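Local coordinates for protein galactose mutarotase related enzyme (PDB 3DCD) that probably binds carbohydrate and may act as an isomerase of the aldose 1-epimerase (galactose mutarotase) family, though its own substrate is not established, at residues 169-174 / 203-208; 234-239 / 256-261; 90-95 / 112-117; 124-129 / 285-290; 39-44 / 240-245. All blocks are in the same frame, centred on the assembly; numbering follows the deposited sequence.

Contact 1: 169-174 / 203-208; sequences RVRIPL and DALIYE
Arg171 carries its CG anti to the backbone N (chi1 -178°) and runs extended as far as NE, and its guanidinium meets Leu205. Leu205 CD2 sits over the centre of that flat group, 3.6 Å from Arg171 CZ, so a leucine methyl covers one flat face, which offers no N-H, while the N-H groups point out round the rim. One water accepts from Arg171 NE and from Ile206 N; a second, in the guanidinium plane, accepts from Arg171 NH2 and Leu174 N. In this chain of the galactose mutarotase type, strands 169-171 and 205-208 run in roughly opposite directions, 140° apart, and are bridged once, Arg171 with Tyr207, joining the small sheet of strand 169-175 to that of strands 205-208 and 236-240. Glu208 N gives Val170 O a nearly straight bond of 2.9 Å, and Ile172 N reaches Ile206 O at 2.8 Å. Val170 and Glu208 lie side by side, Val170 CB 3.4 Å from Glu208 OE1; the carboxylate makes its salt bridge through OE2 to Arg184. Farther along, beyond the bridge, compact hydrocarbon fills in: Leu174 crosses Ile206 at about a right angle, its CG 3.6 Å from Ile206 CD1, and Leu174 CD1 touches Ala204 CB at 3.8 Å.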
# COMPACT_ATOMS: atom_id res chain seq x y z
N ARG A 169 1.14 16.63 -11.09
CA ARG A 169 0.50 15.37 -11.44
C ARG A 169 -1.00 15.48 -11.27
O ARG A 169 -1.50 16.28 -10.47
CB ARG A 169 1.03 14.23 -10.55
CG ARG A 169 2.46 13.78 -10.83
CD ARG A 169 2.95 12.88 -9.68
NE ARG A 169 4.31 12.34 -9.86
CZ ARG A 169 5.43 12.95 -9.48
NH1 ARG A 169 5.41 14.16 -8.92
NH2 ARG A 169 6.59 12.33 -9.66
N VAL A 170 -1.74 14.63 -11.99
CA VAL A 170 -3.20 14.67 -11.91
C VAL A 170 -3.64 14.01 -10.61
O VAL A 170 -3.21 12.89 -10.31
CB VAL A 170 -3.85 13.94 -13.10
CG1 VAL A 170 -5.37 13.95 -12.97
CG2 VAL A 170 -3.43 14.60 -14.42
N ARG A 171 -4.44 14.72 -9.82
CA ARG A 171 -5.08 14.12 -8.63
C ARG A 171 -6.47 13.63 -9.01
O ARG A 171 -7.21 14.34 -9.71
CB ARG A 171 -5.24 15.15 -7.51
CG ARG A 171 -5.86 14.57 -6.22
CD ARG A 171 -6.32 15.67 -5.28
NE ARG A 171 -7.31 15.17 -4.31
CZ ARG A 171 -7.75 15.89 -3.29
NH1 ARG A 171 -7.31 17.13 -3.12
NH2 ARG A 171 -8.62 15.38 -2.44
N ILE A 172 -6.83 12.44 -8.54
CA ILE A 172 -8.18 11.93 -8.71
C ILE A 172 -8.91 12.03 -7.38
O ILE A 172 -8.61 11.25 -6.46
CB ILE A 172 -8.20 10.46 -9.17
CG1 ILE A 172 -7.25 10.25 -10.37
CG2 ILE A 172 -9.67 10.01 -9.50
CD1 ILE A 172 -7.04 8.78 -10.76
N PRO A 173 -9.87 12.96 -7.26
CA PRO A 173 -10.49 13.09 -5.94
C PRO A 173 -11.46 11.95 -5.66
O PRO A 173 -12.04 11.38 -6.60
CB PRO A 173 -11.24 14.44 -6.01
CG PRO A 173 -11.05 14.97 -7.37
CD PRO A 173 -10.44 13.90 -8.23
N LEU A 174 -11.63 11.63 -4.38
CA LEU A 174 -12.61 10.62 -3.97
C LEU A 174 -13.88 11.30 -3.49
O LEU A 174 -13.81 12.31 -2.79
CB LEU A 174 -12.06 9.73 -2.85
CG LEU A 174 -11.09 8.61 -3.20
CD1 LEU A 174 -10.32 8.19 -1.96
CD2 LEU A 174 -11.82 7.42 -3.79
N ASP A 203 -10.87 12.34 2.28
CA ASP A 203 -10.30 11.00 2.04
C ASP A 203 -8.93 11.08 1.33
O ASP A 203 -8.31 12.15 1.28
CB ASP A 203 -11.32 10.13 1.29
CG ASP A 203 -11.21 8.67 1.60
OD1 ASP A 203 -10.11 8.17 1.94
OD2 ASP A 203 -12.25 7.99 1.48
N ALA A 204 -8.45 9.95 0.82
CA ALA A 204 -7.10 9.79 0.27
C ALA A 204 -6.80 10.76 -0.86
O ALA A 204 -7.68 11.08 -1.66
CB ALA A 204 -6.90 8.35 -0.23
N LEU A 205 -5.56 11.23 -0.92
CA LEU A 205 -5.07 12.01 -2.05
C LEU A 205 -4.54 10.98 -3.06
O LEU A 205 -3.65 10.20 -2.73
CB LEU A 205 -3.96 12.96 -1.59
CG LEU A 205 -4.30 13.86 -0.40
CD1 LEU A 205 -3.07 14.68 0.08
CD2 LEU A 205 -5.46 14.79 -0.76
N ILE A 206 -5.09 10.96 -4.27
CA ILE A 206 -4.73 9.95 -5.25
C ILE A 206 -4.07 10.61 -6.43
O ILE A 206 -4.69 11.47 -7.06
CB ILE A 206 -5.97 9.13 -5.75
CG1 ILE A 206 -6.67 8.44 -4.57
CG2 ILE A 206 -5.55 8.11 -6.83
CD1 ILE A 206 -8.02 7.78 -4.92
N TYR A 207 -2.82 10.21 -6.72
CA TYR A 207 -2.06 10.81 -7.81
C TYR A 207 -1.77 9.81 -8.92
O TYR A 207 -1.39 8.67 -8.66
CB TYR A 207 -0.76 11.46 -7.30
CG TYR A 207 -1.02 12.52 -6.24
CD1 TYR A 207 -1.54 13.77 -6.58
CD2 TYR A 207 -0.78 12.25 -4.88
CE1 TYR A 207 -1.79 14.73 -5.60
CE2 TYR A 207 -1.03 13.20 -3.90
CZ TYR A 207 -1.52 14.44 -4.27
OH TYR A 207 -1.76 15.37 -3.30
N GLU A 208 -2.00 10.25 -10.15
CA GLU A 208 -1.67 9.48 -11.33
C GLU A 208 -0.17 9.57 -11.52
O GLU A 208 0.38 10.68 -11.59
CB GLU A 208 -2.41 10.07 -12.55
CG GLU A 208 -3.94 9.79 -12.50
CD GLU A 208 -4.69 10.28 -13.73
OE1 GLU A 208 -4.06 10.94 -14.61
OE2 GLU A 208 -5.90 10.01 -13.81
O HOH W 1 -0.17 12.69 -13.55
O HOH W 2 -7.56 12.37 -4.26
O HOH W 3 -10.06 12.55 -2.02

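Contact 2: 234-239 / 256-261; sequences APFVGI and WGIADR
Ile258 places its CD1 methyl squarely over the centre of the Phe236 ring, a CH-pi contact with 3.7 Å between CD1 and the ring centroid and only 10° from the normal. CG1 is anti to the backbone N (chi1 -164°), and chi2 of 164° carries CD1 on over the ring; a beta-branched residue suits the place, since CB and CG2 of Ile258 also lie against Phe236 CE2. Pro235 CB lies over the opposite face of the phenyl ring, toward its rim. Trp256 makes the second aromatic surface. Ala234 CB rests over the face of its six-membered ring, 3.6 Å from Trp256 CZ2, where a small residue lets the backbone come close, and Pro235 CD touches Trp256 CD1 at 3.7 Å. Trp256 NE1 is hydrogen-bonded to Asp233 OD1, which helps fix the turn of the indole. Beyond this shell, Tyr272 packs on both Phe236 and Ile258. Strand 236-240 runs between strands 205-208 and 249-256, while the indole of Trp256 extends toward Ala285 and Phe287 on strand 282-292.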
# COMPACT_ATOMS: atom_id res chain seq x y z
N ALA A 234 4.20 1.61 -10.46
CA ALA A 234 2.80 1.80 -10.03
C ALA A 234 2.18 2.93 -10.84
O ALA A 234 2.79 4.00 -10.96
CB ALA A 234 2.72 2.11 -8.53
N PRO A 235 0.98 2.72 -11.41
CA PRO A 235 0.32 3.81 -12.12
C PRO A 235 -0.34 4.84 -11.19
O PRO A 235 -0.75 5.90 -11.66
CB PRO A 235 -0.73 3.09 -12.96
CG PRO A 235 -1.06 1.86 -12.18
CD PRO A 235 0.21 1.46 -11.49
N PHE A 236 -0.46 4.52 -9.90
CA PHE A 236 -1.10 5.41 -8.93
C PHE A 236 -0.39 5.31 -7.59
O PHE A 236 0.19 4.27 -7.25
CB PHE A 236 -2.58 5.06 -8.64
CG PHE A 236 -3.45 4.84 -9.87
CD1 PHE A 236 -3.95 5.92 -10.61
CD2 PHE A 236 -3.80 3.55 -10.24
CE1 PHE A 236 -4.75 5.70 -11.73
CE2 PHE A 236 -4.60 3.32 -11.35
CZ PHE A 236 -5.08 4.41 -12.11
N VAL A 237 -0.49 6.38 -6.81
CA VAL A 237 -0.15 6.29 -5.38
C VAL A 237 -1.23 7.00 -4.58
O VAL A 237 -1.70 8.09 -4.96
CB VAL A 237 1.28 6.86 -5.08
CG1 VAL A 237 1.37 8.36 -5.40
CG2 VAL A 237 1.69 6.62 -3.60
N GLY A 238 -1.66 6.39 -3.48
CA GLY A 238 -2.58 7.08 -2.57
C GLY A 238 -1.85 7.53 -1.32
O GLY A 238 -1.01 6.79 -0.79
N ILE A 239 -2.17 8.73 -0.86
CA ILE A 239 -1.67 9.25 0.42
C ILE A 239 -2.89 9.43 1.32
O ILE A 239 -3.86 10.09 0.92
CB ILE A 239 -0.94 10.64 0.29
CG1 ILE A 239 -0.04 10.75 -0.96
CG2 ILE A 239 -0.17 10.98 1.60
CD1 ILE A 239 1.13 9.77 -1.03
N TRP A 256 -1.45 -0.78 -8.05
CA TRP A 256 -1.61 -1.33 -9.39
C TRP A 256 -3.10 -1.75 -9.52
O TRP A 256 -3.43 -2.91 -9.73
CB TRP A 256 -0.69 -2.54 -9.57
CG TRP A 256 0.77 -2.16 -9.60
CD1 TRP A 256 1.53 -1.93 -10.71
CD2 TRP A 256 1.62 -1.92 -8.47
NE1 TRP A 256 2.81 -1.57 -10.35
CE2 TRP A 256 2.89 -1.54 -8.98
CE3 TRP A 256 1.44 -1.97 -7.07
CZ2 TRP A 256 3.99 -1.24 -8.13
CZ3 TRP A 256 2.51 -1.66 -6.23
CH2 TRP A 256 3.77 -1.29 -6.77
N GLY A 257 -3.98 -0.76 -9.34
CA GLY A 257 -5.42 -1.01 -9.26
C GLY A 257 -6.02 0.22 -8.62
O GLY A 257 -5.29 1.02 -8.07
N ILE A 258 -7.34 0.38 -8.70
CA ILE A 258 -7.96 1.57 -8.12
C ILE A 258 -9.44 1.34 -7.82
O ILE A 258 -10.07 0.43 -8.37
CB ILE A 258 -7.71 2.81 -9.04
CG1 ILE A 258 -7.98 4.14 -8.31
CG2 ILE A 258 -8.43 2.69 -10.37
CD1 ILE A 258 -7.35 5.35 -9.06
N ALA A 259 -9.99 2.16 -6.93
CA ALA A 259 -11.41 2.10 -6.60
C ALA A 259 -12.29 2.25 -7.85
O ALA A 259 -11.85 2.81 -8.86
CB ALA A 259 -11.73 3.19 -5.62
N ASP A 260 -13.54 1.79 -7.76
CA ASP A 260 -14.54 2.07 -8.80
C ASP A 260 -14.64 3.58 -9.07
O ASP A 260 -14.57 4.40 -8.16
CB ASP A 260 -15.93 1.57 -8.37
CG ASP A 260 -16.27 0.17 -8.88
OD1 ASP A 260 -15.45 -0.48 -9.57
OD2 ASP A 260 -17.39 -0.30 -8.58
N ARG A 261 -14.80 3.93 -10.35
CA ARG A 261 -15.23 5.26 -10.74
C ARG A 261 -16.67 5.48 -10.37
O ARG A 261 -17.45 4.51 -10.29
CB ARG A 261 -15.08 5.42 -12.24
CG ARG A 261 -13.62 5.54 -12.63
CD ARG A 261 -13.40 5.30 -14.09
NE ARG A 261 -14.08 6.28 -14.93
CZ ARG A 261 -13.62 6.67 -16.12
NH1 ARG A 261 -12.47 6.18 -16.58
NH2 ARG A 261 -14.29 7.56 -16.82

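Contact 3: 90-95 / 112-117; sequences SITFLL and RVNYNL
Ile91 and Tyr115 exchange a pair of backbone hydrogen bonds, N to O in each direction and 2.9 Å long both ways. Two residues on, Phe93 N reaches Val113 O at 2.8 Å and Val113 N reaches Phe93 O at 2.9 Å. The non-hydrogen-bonded pair Thr92 with Asn114 lies between them, and Ser90 with Asn116 and Leu94 with Arg112 lie beyond on the two ends. The two segments are thus neighbouring antiparallel strands of the large sheet in the mutarotase-type beta-sandwich, and their side chains alternate between two unlike faces. On the face of Phe93 and Tyr115 the two side chains cross at about a right angle and their rings meet edge to edge, with Phe93 CE2 3.9 Å from Tyr115 CD1; bulky apolar groups suit this buried side, which strand 10-15 covers through Ile14. Tyr115 OH is satisfied by Ala19 O. The other face is more polar. There Arg112, extended from CG to NE, lies alongside Leu94, whose CD1 sits over the centre of the guanidinium and 3.7 Å from Arg112 CG. Salt bridges to Glu84 and Glu110 hold the charged end. An alanine in place of Arg112 would probably leave both carboxylates without this mate and uncover the Leu94 methyl. Nearby, Thr92 CG2 packs on Arg112 CB at 4.1 Å, a short branched side chain fitting beside the long aliphatic stem.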
# COMPACT_ATOMS: atom_id res chain seq x y z
N SER A 90 15.15 -12.33 4.00
CA SER A 90 14.07 -12.49 3.04
C SER A 90 12.98 -13.43 3.52
O SER A 90 13.25 -14.42 4.19
CB SER A 90 14.62 -13.00 1.70
OG SER A 90 13.61 -12.93 0.69
N ILE A 91 11.74 -13.13 3.14
CA ILE A 91 10.62 -14.03 3.45
C ILE A 91 9.56 -13.88 2.37
O ILE A 91 9.32 -12.80 1.86
CB ILE A 91 10.05 -13.78 4.89
CG1 ILE A 91 8.97 -14.79 5.26
CG2 ILE A 91 9.55 -12.33 5.05
CD1 ILE A 91 8.76 -14.91 6.75
N THR A 92 8.96 -15.01 1.99
CA THR A 92 7.94 -15.00 0.95
C THR A 92 6.73 -15.69 1.53
O THR A 92 6.83 -16.81 2.01
CB THR A 92 8.42 -15.74 -0.34
OG1 THR A 92 9.60 -15.10 -0.84
CG2 THR A 92 7.33 -15.73 -1.43
N PHE A 93 5.61 -14.98 1.50
CA PHE A 93 4.31 -15.50 1.87
C PHE A 93 3.51 -15.88 0.61
O PHE A 93 3.53 -15.18 -0.40
CB PHE A 93 3.53 -14.45 2.67
CG PHE A 93 4.21 -14.04 3.96
CD1 PHE A 93 3.98 -14.75 5.13
CD2 PHE A 93 5.07 -12.94 3.99
CE1 PHE A 93 4.62 -14.39 6.33
CE2 PHE A 93 5.72 -12.56 5.16
CZ PHE A 93 5.49 -13.28 6.34
N LEU A 94 2.80 -16.99 0.72
CA LEU A 94 2.02 -17.50 -0.37
C LEU A 94 0.57 -17.71 0.06
O LEU A 94 0.29 -18.33 1.09
CB LEU A 94 2.61 -18.82 -0.86
CG LEU A 94 1.85 -19.68 -1.86
CD1 LEU A 94 1.59 -18.98 -3.18
CD2 LEU A 94 2.60 -21.03 -2.07
N LEU A 95 -0.32 -17.21 -0.78
CA LEU A 95 -1.75 -17.46 -0.63
C LEU A 95 -2.31 -18.01 -1.95
O LEU A 95 -2.09 -17.43 -3.02
CB LEU A 95 -2.49 -16.18 -0.24
CG LEU A 95 -4.04 -16.23 -0.18
CD1 LEU A 95 -4.52 -17.12 0.99
CD2 LEU A 95 -4.65 -14.83 -0.10
N ARG A 112 1.90 -14.21 -4.18
CA ARG A 112 3.08 -14.21 -3.32
C ARG A 112 3.46 -12.78 -2.95
O ARG A 112 3.51 -11.90 -3.80
CB ARG A 112 4.26 -14.90 -4.02
CG ARG A 112 4.17 -16.42 -4.03
CD ARG A 112 5.31 -17.02 -4.87
NE ARG A 112 5.27 -18.48 -4.85
CZ ARG A 112 4.52 -19.21 -5.67
NH1 ARG A 112 3.76 -18.63 -6.59
NH2 ARG A 112 4.53 -20.52 -5.57
N VAL A 113 3.71 -12.57 -1.65
CA VAL A 113 4.23 -11.31 -1.15
C VAL A 113 5.61 -11.61 -0.56
O VAL A 113 5.75 -12.36 0.42
CB VAL A 113 3.30 -10.64 -0.07
CG1 VAL A 113 3.88 -9.31 0.38
CG2 VAL A 113 1.90 -10.41 -0.66
N ASN A 114 6.62 -11.05 -1.20
CA ASN A 114 7.99 -11.25 -0.78
C ASN A 114 8.51 -9.96 -0.18
O ASN A 114 8.33 -8.89 -0.75
CB ASN A 114 8.88 -11.63 -1.96
CG ASN A 114 10.37 -11.57 -1.61
OD1 ASN A 114 10.90 -12.45 -0.94
ND2 ASN A 114 11.03 -10.53 -2.05
N TYR A 115 9.16 -10.09 0.97
CA TYR A 115 9.84 -8.98 1.62
C TYR A 115 11.30 -9.32 1.70
O TYR A 115 11.66 -10.43 2.11
CB TYR A 115 9.31 -8.78 3.04
CG TYR A 115 7.87 -8.35 3.11
CD1 TYR A 115 6.86 -9.27 3.36
CD2 TYR A 115 7.53 -7.01 2.93
CE1 TYR A 115 5.53 -8.85 3.43
CE2 TYR A 115 6.21 -6.58 2.99
CZ TYR A 115 5.22 -7.50 3.24
OH TYR A 115 3.91 -7.09 3.30
N ASN A 116 12.16 -8.38 1.33
CA ASN A 116 13.58 -8.62 1.47
C ASN A 116 14.35 -7.35 1.79
O ASN A 116 13.94 -6.24 1.43
CB ASN A 116 14.14 -9.37 0.26
CG ASN A 116 14.26 -8.51 -0.95
OD1 ASN A 116 15.19 -7.70 -1.06
ND2 ASN A 116 13.32 -8.68 -1.90
N LEU A 117 15.47 -7.53 2.50
CA LEU A 117 16.31 -6.42 2.95
C LEU A 117 17.61 -6.26 2.17
O LEU A 117 18.26 -7.25 1.82
CB LEU A 117 16.69 -6.59 4.42
CG LEU A 117 15.57 -6.50 5.44
CD1 LEU A 117 16.08 -6.83 6.82
CD2 LEU A 117 14.99 -5.10 5.39

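Contact 4: 124-129 / 285-290; sequences ENFSVV and AGFSMT
In the middle of the large antiparallel sheet of the mutarotase-type beta-sandwich, Glu124 and Phe126 pair with Phe287 and Ala285, joining strand 121-130 to strand 282-292. Glu124 N bonds Phe287 O at 2.9 Å and almost straight, and Phe126 N bonds Ala285 O at 2.6 Å; each is returned in the reverse direction. Gly286 faces Asn125, and only glycine suits: a CB would clash with Glu124 O and Asn125 CA. Glu124 and Phe287 run side by side, Glu124 CB over the ring face toward its rim, with the carboxylate plane turned 47° from the ring and Glu124 OE1 3.2 Å and CD 3.3 Å from Phe287 CZ. An alanine at Glu124 would keep CB over the ring but would probably open a gap beside Phe287 CZ where the carboxylate lay. Trp256 packs against Phe126, Ala285 and Phe287. With CG between backbone N and carbonyl carbon (chi1 59°), the Phe287 ring lies alongside Glu124, and Phe126 CZ meets its edge, 4.0 Å from Phe287 CE1.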
# COMPACT_ATOMS: atom_id res chain seq x y z
N GLU A 124 8.90 -4.73 -0.92
CA GLU A 124 7.63 -5.46 -0.80
C GLU A 124 7.22 -5.81 -2.23
O GLU A 124 6.82 -4.94 -2.99
CB GLU A 124 6.57 -4.59 -0.13
CG GLU A 124 5.15 -5.23 -0.12
CD GLU A 124 4.18 -4.47 0.79
OE1 GLU A 124 4.63 -3.75 1.72
OE2 GLU A 124 2.96 -4.60 0.58
N ASN A 125 7.38 -7.08 -2.59
CA ASN A 125 7.25 -7.48 -3.99
C ASN A 125 6.04 -8.37 -4.15
O ASN A 125 5.85 -9.31 -3.37
CB ASN A 125 8.49 -8.26 -4.46
CG ASN A 125 9.79 -7.49 -4.26
OD1 ASN A 125 10.77 -8.01 -3.70
ND2 ASN A 125 9.82 -6.26 -4.72
N PHE A 126 5.25 -8.09 -5.19
CA PHE A 126 4.06 -8.88 -5.49
C PHE A 126 4.29 -9.78 -6.71
O PHE A 126 4.85 -9.34 -7.71
CB PHE A 126 2.88 -7.96 -5.78
CG PHE A 126 2.57 -7.00 -4.66
CD1 PHE A 126 2.40 -7.47 -3.34
CD2 PHE A 126 2.45 -5.64 -4.92
CE1 PHE A 126 2.10 -6.56 -2.29
CE2 PHE A 126 2.14 -4.73 -3.88
CZ PHE A 126 1.96 -5.20 -2.58
N SER A 127 3.82 -11.01 -6.61
CA SER A 127 3.78 -11.92 -7.73
C SER A 127 2.41 -12.57 -7.75
O SER A 127 1.99 -13.15 -6.75
CB SER A 127 4.87 -12.97 -7.58
OG SER A 127 4.64 -14.05 -8.46
N VAL A 128 1.73 -12.46 -8.88
CA VAL A 128 0.43 -13.12 -9.07
C VAL A 128 0.53 -14.09 -10.26
O VAL A 128 0.93 -13.68 -11.35
CB VAL A 128 -0.69 -12.07 -9.33
CG1 VAL A 128 -2.04 -12.73 -9.50
CG2 VAL A 128 -0.76 -11.06 -8.17
N VAL A 129 0.19 -15.35 -10.05
CA VAL A 129 0.12 -16.33 -11.13
C VAL A 129 -1.33 -16.74 -11.34
O VAL A 129 -1.98 -17.19 -10.40
CB VAL A 129 0.99 -17.58 -10.83
CG1 VAL A 129 0.89 -18.61 -11.97
CG2 VAL A 129 2.46 -17.16 -10.60
N ALA A 285 4.94 -7.00 -9.56
CA ALA A 285 5.02 -5.59 -9.22
C ALA A 285 5.60 -5.48 -7.82
O ALA A 285 5.86 -6.50 -7.16
CB ALA A 285 3.64 -4.97 -9.26
N GLY A 286 5.81 -4.26 -7.35
CA GLY A 286 6.28 -4.07 -6.00
C GLY A 286 6.86 -2.70 -5.82
O GLY A 286 6.91 -1.89 -6.78
N PHE A 287 7.30 -2.43 -4.59
CA PHE A 287 7.85 -1.14 -4.25
C PHE A 287 8.90 -1.30 -3.15
O PHE A 287 9.01 -2.37 -2.56
CB PHE A 287 6.74 -0.17 -3.84
CG PHE A 287 5.92 -0.62 -2.66
CD1 PHE A 287 4.86 -1.53 -2.83
CD2 PHE A 287 6.20 -0.14 -1.38
CE1 PHE A 287 4.09 -1.95 -1.76
CE2 PHE A 287 5.42 -0.55 -0.28
CZ PHE A 287 4.38 -1.45 -0.47
N SER A 288 9.65 -0.24 -2.88
CA SER A 288 10.75 -0.30 -1.94
C SER A 288 10.68 0.86 -0.96
O SER A 288 10.27 1.96 -1.32
CB SER A 288 12.09 -0.27 -2.66
OG SER A 288 12.13 -1.35 -3.58
N MSE A 289 11.11 0.60 0.28
CA MSE A 289 11.02 1.61 1.33
C MSE A 289 12.39 1.72 1.98
O MSE A 289 12.99 0.69 2.29
CB MSE A 289 9.99 1.20 2.38
CG MSE A 289 8.53 1.21 1.93
SE MSE A 289 7.39 0.09 3.04
CE MSE A 289 8.03 -1.66 2.37
N THR A 290 12.87 2.94 2.18
CA THR A 290 14.07 3.16 3.00
C THR A 290 13.69 3.98 4.24
O THR A 290 12.80 4.84 4.18
CB THR A 290 15.21 3.85 2.24
OG1 THR A 290 14.83 5.20 1.92
CG2 THR A 290 15.51 3.09 0.95

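Contact 5: 39-44 / 240-245; sequences PEIWGR and WSQYPK
Trp240 and Trp42 form an edge-to-face aromatic pair, the planes 81° apart: the six-membered ring of Trp240 directs its CZ3 and CH2 edge at the face of Trp42, with CZ3 3.7 Å from Trp42 CD2. Arg44 O lies above the far face of Trp42, toward the rim, and Trp35 and His143 also meet this indole. The polar link is one hydrogen bond, Gln242 NE2 to Ile41 O at 3.1 Å. Gln242 bends at chi2 (55°), and its OE1 accepts from Tyr243 N at 3.0 Å, in the carbonyl plane on a lone pair; a glutamine suits a place needing both donor and acceptor. Apolar contacts are Ile41 CG2 to Gln242 CB at 3.7 Å and Ile41 CD1 to Lys245 CB at 4.2 Å; Lys245 CD meets the carbonyl oxygen Glu40 O in van der Waals contact at 3.7 Å. Two surface loops are thus joined by aromatic packing and a single bifunctional amide, so Gln242 probably couples the turn of its own loop to the position of the other.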
# COMPACT_ATOMS: atom_id res chain seq x y z
N PRO A 39 -6.51 0.67 17.61
CA PRO A 39 -7.85 0.39 17.08
C PRO A 39 -8.85 1.54 17.27
O PRO A 39 -9.93 1.49 16.70
CB PRO A 39 -8.31 -0.82 17.92
CG PRO A 39 -7.53 -0.74 19.18
CD PRO A 39 -6.18 -0.19 18.77
N GLU A 40 -8.48 2.52 18.09
CA GLU A 40 -9.28 3.72 18.30
C GLU A 40 -9.25 4.62 17.08
O GLU A 40 -10.12 5.47 16.90
CB GLU A 40 -8.78 4.48 19.54
CG GLU A 40 -8.98 3.70 20.85
CD GLU A 40 -10.40 3.78 21.40
OE1 GLU A 40 -11.24 4.48 20.80
OE2 GLU A 40 -10.67 3.15 22.43
N ILE A 41 -8.23 4.43 16.23
CA ILE A 41 -8.01 5.28 15.06
C ILE A 41 -8.09 4.46 13.77
O ILE A 41 -8.92 4.75 12.87
CB ILE A 41 -6.62 5.96 15.12
CG1 ILE A 41 -6.42 6.74 16.43
CG2 ILE A 41 -6.37 6.83 13.89
CD1 ILE A 41 -7.33 7.96 16.61
N TRP A 42 -7.22 3.46 13.67
CA TRP A 42 -7.13 2.61 12.48
C TRP A 42 -6.38 1.34 12.87
O TRP A 42 -5.18 1.37 13.13
CB TRP A 42 -6.43 3.36 11.31
CG TRP A 42 -6.26 2.47 10.08
CD1 TRP A 42 -7.23 1.75 9.45
CD2 TRP A 42 -5.04 2.22 9.36
NE1 TRP A 42 -6.69 1.07 8.37
CE2 TRP A 42 -5.35 1.34 8.29
CE3 TRP A 42 -3.72 2.67 9.50
CZ2 TRP A 42 -4.39 0.87 7.40
CZ3 TRP A 42 -2.76 2.22 8.60
CH2 TRP A 42 -3.11 1.33 7.55
N GLY A 43 -7.11 0.23 12.96
CA GLY A 43 -6.59 -0.97 13.59
C GLY A 43 -5.84 -1.91 12.66
O GLY A 43 -5.92 -3.14 12.81
N ARG A 44 -5.11 -1.33 11.70
CA ARG A 44 -4.21 -2.11 10.84
C ARG A 44 -2.86 -1.43 10.82
O ARG A 44 -2.77 -0.26 11.20
CB ARG A 44 -4.80 -2.25 9.41
CG ARG A 44 -6.10 -3.06 9.40
CD ARG A 44 -6.62 -3.39 8.00
NE ARG A 44 -7.88 -4.15 8.07
CZ ARG A 44 -7.98 -5.46 8.30
NH1 ARG A 44 -6.90 -6.21 8.48
NH2 ARG A 44 -9.19 -6.03 8.35
N TRP A 240 -2.84 8.88 2.54
CA TRP A 240 -4.02 8.87 3.39
C TRP A 240 -3.66 8.84 4.87
O TRP A 240 -2.68 8.21 5.27
CB TRP A 240 -4.90 7.65 3.05
CG TRP A 240 -6.08 7.38 3.98
CD1 TRP A 240 -7.34 7.94 3.93
CD2 TRP A 240 -6.10 6.48 5.09
NE1 TRP A 240 -8.13 7.43 4.95
CE2 TRP A 240 -7.40 6.53 5.67
CE3 TRP A 240 -5.14 5.62 5.66
CZ2 TRP A 240 -7.75 5.78 6.79
CZ3 TRP A 240 -5.50 4.86 6.78
CH2 TRP A 240 -6.79 4.95 7.33
N SER A 241 -4.46 9.50 5.69
CA SER A 241 -4.47 9.23 7.13
C SER A 241 -5.93 9.33 7.61
O SER A 241 -6.79 9.83 6.87
CB SER A 241 -3.55 10.19 7.86
OG SER A 241 -3.35 9.78 9.21
N GLN A 242 -6.21 8.84 8.82
CA GLN A 242 -7.60 8.73 9.30
C GLN A 242 -8.21 10.11 9.51
O GLN A 242 -7.50 11.08 9.82
CB GLN A 242 -7.67 7.89 10.59
CG GLN A 242 -9.09 7.46 11.02
CD GLN A 242 -9.82 6.71 9.92
OE1 GLN A 242 -10.39 7.31 9.02
NE2 GLN A 242 -9.77 5.39 9.98
N TYR A 243 -9.52 10.19 9.29
CA TYR A 243 -10.31 11.40 9.49
C TYR A 243 -11.78 10.94 9.68
O TYR A 243 -12.21 10.01 9.00
CB TYR A 243 -10.22 12.31 8.24
CG TYR A 243 -10.87 13.65 8.44
CD1 TYR A 243 -12.25 13.83 8.21
CD2 TYR A 243 -10.12 14.75 8.87
CE1 TYR A 243 -12.85 15.06 8.41
CE2 TYR A 243 -10.72 16.00 9.07
CZ TYR A 243 -12.09 16.14 8.84
OH TYR A 243 -12.69 17.36 9.03
N PRO A 244 -12.54 11.58 10.60
CA PRO A 244 -12.25 12.72 11.47
C PRO A 244 -11.41 12.42 12.73
O PRO A 244 -10.89 13.36 13.30
CB PRO A 244 -13.65 13.21 11.88
CG PRO A 244 -14.45 11.99 11.91
CD PRO A 244 -13.93 11.12 10.77
N LYS A 245 -11.29 11.16 13.14
CA LYS A 245 -10.41 10.80 14.26
C LYS A 245 -8.98 10.70 13.75
O LYS A 245 -8.68 9.82 12.96
CB LYS A 245 -10.84 9.48 14.90
CG LYS A 245 -12.15 9.55 15.65
CD LYS A 245 -12.51 8.16 16.15
CE LYS A 245 -13.50 8.24 17.30
NZ LYS A 245 -14.01 6.89 17.68

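From the N terminus, the loop 39-44 comes first and waits until residues 240-245 to close contact 5. Within that span strands 90-96 and 109-118 close contact 3, a short local pairing. Strand 121-130 then opens contact 4, which closes only at strand 282-292, so contacts 4 and 5 cross. Contacts 1 and 2 fall one after the other within the span of contact 4. Contact 1 also lies within that of contact 5, whereas contact 2 crosses it. Contacts 3 and 4 extend the large sheet side by side; contacts 1 and 2 meet where strands 205-208 and 236-240 are neighbours, contact 1 adds the small sheet of strand 169-175, and Trp256 carries contact 2 onto contact 4.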